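Local atomic coordinates of choline/ethanolamine kinase family protein (Mesorhizobium loti, PDB entry 3DXQ), a protein that probably phosphorylates small amino alcohols such as ethanolamine, as a member of the choline/ethanolamine kinase family with a protein-kinase-like fold. Residues E98-K101 with S106-R109; D211-G216 with N221-L226. All blocks are in the same frame, centred on the assembly; numbering follows the deposited sequence.

Contact 1 (E98-K101 with S106-R109)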
# COMPACT_ATOMS: atom_id res chain seq x y z
N GLU A 98 10.03 -11.98 -1.18
CA GLU A 98 11.13 -12.89 -0.87
C GLU A 98 11.80 -12.52 0.45
O GLU A 98 12.00 -13.38 1.30
CB GLU A 98 12.16 -12.92 -2.02
CG GLU A 98 13.23 -13.99 -1.86
CD GLU A 98 14.31 -13.96 -2.95
OE1 GLU A 98 14.09 -13.38 -4.05
OE2 GLU A 98 15.40 -14.55 -2.72
N LYS A 99 12.13 -11.25 0.64
CA LYS A 99 12.78 -10.85 1.89
C LYS A 99 11.89 -11.01 3.12
O LYS A 99 12.40 -11.13 4.24
CB LYS A 99 13.31 -9.42 1.80
CG LYS A 99 14.45 -9.23 0.80
CD LYS A 99 14.51 -7.75 0.35
CE LYS A 99 15.63 -7.45 -0.61
NZ LYS A 99 16.90 -7.35 0.13
N PHE A 100 10.56 -11.00 2.92
CA PHE A 100 9.62 -11.19 4.03
C PHE A 100 9.59 -12.63 4.54
O PHE A 100 9.20 -12.87 5.67
CB PHE A 100 8.20 -10.70 3.69
CG PHE A 100 7.93 -9.27 4.12
CD1 PHE A 100 7.90 -8.93 5.46
CD2 PHE A 100 7.70 -8.27 3.18
CE1 PHE A 100 7.65 -7.61 5.86
CE2 PHE A 100 7.45 -6.98 3.56
CZ PHE A 100 7.43 -6.65 4.92
N LYS A 101 10.00 -13.57 3.70
CA LYS A 101 10.20 -14.97 4.12
C LYS A 101 11.64 -15.11 4.65
O LYS A 101 11.90 -15.81 5.62
CB LYS A 101 10.03 -15.94 2.93
CG LYS A 101 8.78 -15.82 2.07
CD LYS A 101 7.62 -16.72 2.51
CE LYS A 101 6.63 -17.01 1.36
NZ LYS A 101 6.18 -15.80 0.63
N SER A 106 10.54 -10.09 10.19
CA SER A 106 10.13 -8.99 9.32
C SER A 106 8.60 -8.78 9.30
O SER A 106 8.13 -7.65 9.37
CB SER A 106 10.75 -9.11 7.90
OG SER A 106 10.60 -10.38 7.29
N PRO A 107 7.82 -9.85 9.22
CA PRO A 107 6.37 -9.56 9.31
C PRO A 107 6.02 -8.88 10.64
O PRO A 107 5.23 -7.92 10.67
CB PRO A 107 5.72 -10.93 9.20
CG PRO A 107 6.75 -11.78 8.46
CD PRO A 107 8.08 -11.28 8.99
N ALA A 108 6.63 -9.33 11.71
CA ALA A 108 6.31 -8.78 13.01
C ALA A 108 6.70 -7.30 13.02
O ALA A 108 5.95 -6.45 13.51
CB ALA A 108 7.02 -9.55 14.12
N ARG A 109 7.85 -7.00 12.44
CA ARG A 109 8.32 -5.62 12.40
C ARG A 109 7.39 -4.76 11.56
O ARG A 109 7.23 -3.57 11.87
CB ARG A 109 9.79 -5.55 11.93
CG ARG A 109 10.78 -6.07 13.02
CD ARG A 109 12.25 -5.72 12.75
NE ARG A 109 12.83 -6.38 11.60
CZ ARG A 109 13.17 -7.67 11.57
NH1 ARG A 109 12.99 -8.43 12.65
NH2 ARG A 109 13.67 -8.20 10.47
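The Phe100 ring turns its edge to the first turn of helix 106-118: the carbonyl of Ser106 and the nitrogen of Pro107 lie at its rim, close to the ring plane, with Phe100 CE1 3.5 Å from Ser106 O. Segment 106-109 lays nothing over either face; the aromatic partner is Phe218, in an edge-to-face pair, and Met192 and Cys182 also touch the side chain. The other flat group, the guanidinium of Arg109, has the Ser106 backbone nitrogen over one face, 3.4 Å above the plane and displaced toward the rim. Its NE forms a salt bridge with Asp187 and its NH1 a hydrogen bond to Pro104 O.

Ser106 wedges in beside the ring. With OG set between its own backbone N and carbonyl carbon (chi1 50°), the hydroxyl and CB both sit off the ring plane, on the same side and beyond the rim at CD1, Ser106 OG being 3.6 Å from Phe100 CD1, while Ser106 CB sits 3.8 Å from that same CD1. The hydroxyl also comes to 3.3 Å from Phe100 O, but its hydrogen bond goes to Arg103 O, in the turn between the helices. Pro107 reaches the same carbonyl from its CD corner, Pro107 CD to Phe100 O being 3.8 Å, and meets the ring more loosely, at 4.2 Å from Phe100 CD1.

Helix 97-102 thus packs on the start of helix 106-118 across a short connection, in the helical lobe of the kinase-like fold. The chemistry is van der Waals packing with a polar lining: the aromatic rim faces a carbonyl oxygen, no hydrogen bond joins the two segments, and Phe100 O takes a weak one from Gln222 NE2 of helix 220-231.

Contact 2 (D211-G216 with N221-L226)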
# COMPACT_ATOMS: atom_id res chain seq x y z
N ASP A 211 -3.68 -5.76 2.93
CA ASP A 211 -3.01 -5.33 1.72
C ASP A 211 -1.57 -5.83 1.69
O ASP A 211 -1.12 -6.40 0.69
CB ASP A 211 -3.04 -3.81 1.60
CG ASP A 211 -2.71 -3.31 0.20
OD1 ASP A 211 -1.63 -3.58 -0.35
OD2 ASP A 211 -3.52 -2.56 -0.35
N LEU A 212 -0.85 -5.63 2.78
CA LEU A 212 0.52 -6.11 2.86
C LEU A 212 0.57 -7.61 2.65
O LEU A 212 1.41 -8.09 1.90
CB LEU A 212 1.11 -5.78 4.23
CG LEU A 212 2.48 -6.34 4.55
CD1 LEU A 212 3.42 -6.13 3.35
CD2 LEU A 212 3.04 -5.67 5.83
N SER A 213 -0.33 -8.34 3.30
CA SER A 213 -0.36 -9.80 3.18
C SER A 213 -0.48 -10.26 1.74
O SER A 213 0.30 -11.13 1.31
CB SER A 213 -1.53 -10.38 3.98
OG SER A 213 -1.49 -11.80 3.99
N VAL A 214 -1.43 -9.68 0.99
CA VAL A 214 -1.63 -10.05 -0.42
C VAL A 214 -0.45 -9.61 -1.29
O VAL A 214 -0.09 -10.31 -2.26
CB VAL A 214 -2.93 -9.48 -0.99
CG1 VAL A 214 -2.98 -9.65 -2.48
CG2 VAL A 214 -4.07 -10.16 -0.39
N GLU A 215 0.13 -8.46 -0.96
CA GLU A 215 1.25 -7.92 -1.74
C GLU A 215 2.53 -8.69 -1.46
O GLU A 215 3.36 -8.89 -2.35
CB GLU A 215 1.46 -6.43 -1.44
CG GLU A 215 0.37 -5.46 -1.97
CD GLU A 215 0.37 -5.29 -3.48
OE1 GLU A 215 1.45 -5.41 -4.09
OE2 GLU A 215 -0.72 -5.04 -4.05
N GLY A 216 2.68 -9.16 -0.22
CA GLY A 216 3.87 -9.95 0.16
C GLY A 216 3.77 -11.45 -0.05
O GLY A 216 4.71 -12.18 0.26
N ASN A 221 1.48 -18.57 8.33
CA ASN A 221 2.41 -18.31 9.42
C ASN A 221 2.80 -16.84 9.52
O ASN A 221 2.81 -16.28 10.59
CB ASN A 221 3.67 -19.17 9.25
CG ASN A 221 3.37 -20.63 9.43
OD1 ASN A 221 3.74 -21.47 8.60
ND2 ASN A 221 2.64 -20.95 10.49
N GLN A 222 3.09 -16.23 8.37
CA GLN A 222 3.47 -14.84 8.32
C GLN A 222 2.32 -13.96 8.79
O GLN A 222 2.54 -12.97 9.53
CB GLN A 222 3.90 -14.47 6.90
CG GLN A 222 5.24 -15.07 6.49
CD GLN A 222 5.59 -14.79 5.05
OE1 GLN A 222 4.98 -15.34 4.12
NE2 GLN A 222 6.62 -13.99 4.85
N ASP A 223 1.11 -14.31 8.36
CA ASP A 223 -0.09 -13.60 8.80
C ASP A 223 -0.25 -13.65 10.32
O ASP A 223 -0.58 -12.63 10.92
CB ASP A 223 -1.34 -14.16 8.13
CG ASP A 223 -1.48 -13.71 6.69
OD1 ASP A 223 -0.68 -12.88 6.22
OD2 ASP A 223 -2.41 -14.19 6.03
N GLU A 224 -0.02 -14.80 10.94
CA GLU A 224 -0.10 -14.89 12.40
C GLU A 224 0.97 -14.00 13.02
O GLU A 224 0.71 -13.27 13.95
CB GLU A 224 0.11 -16.32 12.90
CG GLU A 224 -1.00 -17.28 12.52
CD GLU A 224 -2.39 -16.72 12.86
OE1 GLU A 224 -2.62 -16.34 14.05
OE2 GLU A 224 -3.23 -16.66 11.93
N GLU A 225 2.18 -14.10 12.51
CA GLU A 225 3.26 -13.30 13.04
C GLU A 225 2.94 -11.80 12.92
O GLU A 225 3.20 -11.04 13.85
CB GLU A 225 4.58 -13.65 12.35
CG GLU A 225 5.78 -13.07 13.07
CD GLU A 225 7.01 -13.08 12.22
OE1 GLU A 225 7.33 -14.12 11.63
OE2 GLU A 225 7.67 -12.03 12.16
N LEU A 226 2.35 -11.40 11.78
CA LEU A 226 1.96 -10.00 11.51
C LEU A 226 0.89 -9.52 12.49
O LEU A 226 1.02 -8.49 13.12
CB LEU A 226 1.42 -9.88 10.08
CG LEU A 226 0.80 -8.55 9.61
CD1 LEU A 226 1.87 -7.41 9.49
CD2 LEU A 226 0.04 -8.74 8.30
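Leu212 and Leu226 meet methyl to methyl across a helix-loop-helix unit in the helical lobe of this kinase-like fold, where helix 206-215 is followed after a short turn by helix 220-231. Leu212 CD2 and Leu226 CD1 stand 4.2 Å apart, a tip-to-tip touch of branched ends rather than a broad overlap. Phe100, Ala110 and Phe114 add to the apolar surroundings of Leu212.

One residue on, Ser213 makes the polar part of the contact. Its OG, anti to the backbone N (chi1 -174°), reaches the neighbouring helix, where it donates a hydrogen bond to Asp223 OD1 at 2.6 Å; the hydroxyl is modelled too close to another atom, so its exact position and this length are less certain. Asp223 answers with CG beside its own backbone N (chi1 -76°), which brings the carboxylate up to the serine hydroxyl. As modelled, Asp223 OD2 lies 3.3 Å from Ser213 OG, and the angle at OD1 between Asp223 CG and Ser213 OG is about 114°. Phe218 of the connecting turn touches both Ser213 and Asp223. The second oxygen, OD2, forms a salt bridge with Lys247 of helix 237-263, so, if the serine bond holds as modelled, this buried acid links three helices, and the lysine is likely to stabilise its negative charge. Replacing Asp223 with an alanine would probably leave the Ser213 hydroxyl without its acceptor across the contact and the Lys247 ammonium without this counter-charge.

Further along, Gly216 N is hydrogen-bonded to Leu212 O at 2.7 Å.

From the N terminus, the chain builds the five-stranded antiparallel sheet before contact 1 closes the short connection between helices 97-102 and 106-118. It then runs through further helices and the remaining strands of the small sheets before contact 2 closes another short connection, between helices 206-215 and 220-231. The two loops follow in series, neither nested nor crossed, yet their centres lie only 8 Å apart. They meet directly: Glu225 OE2 probably accepts a hydrogen bond from Ala108 N at 2.9 Å, in the first turn of helix 106-118, and Lys101 CD packs 3.4 Å from Gln222 OE1. Helix 220-231 therefore ties both helix pairs into one packed unit.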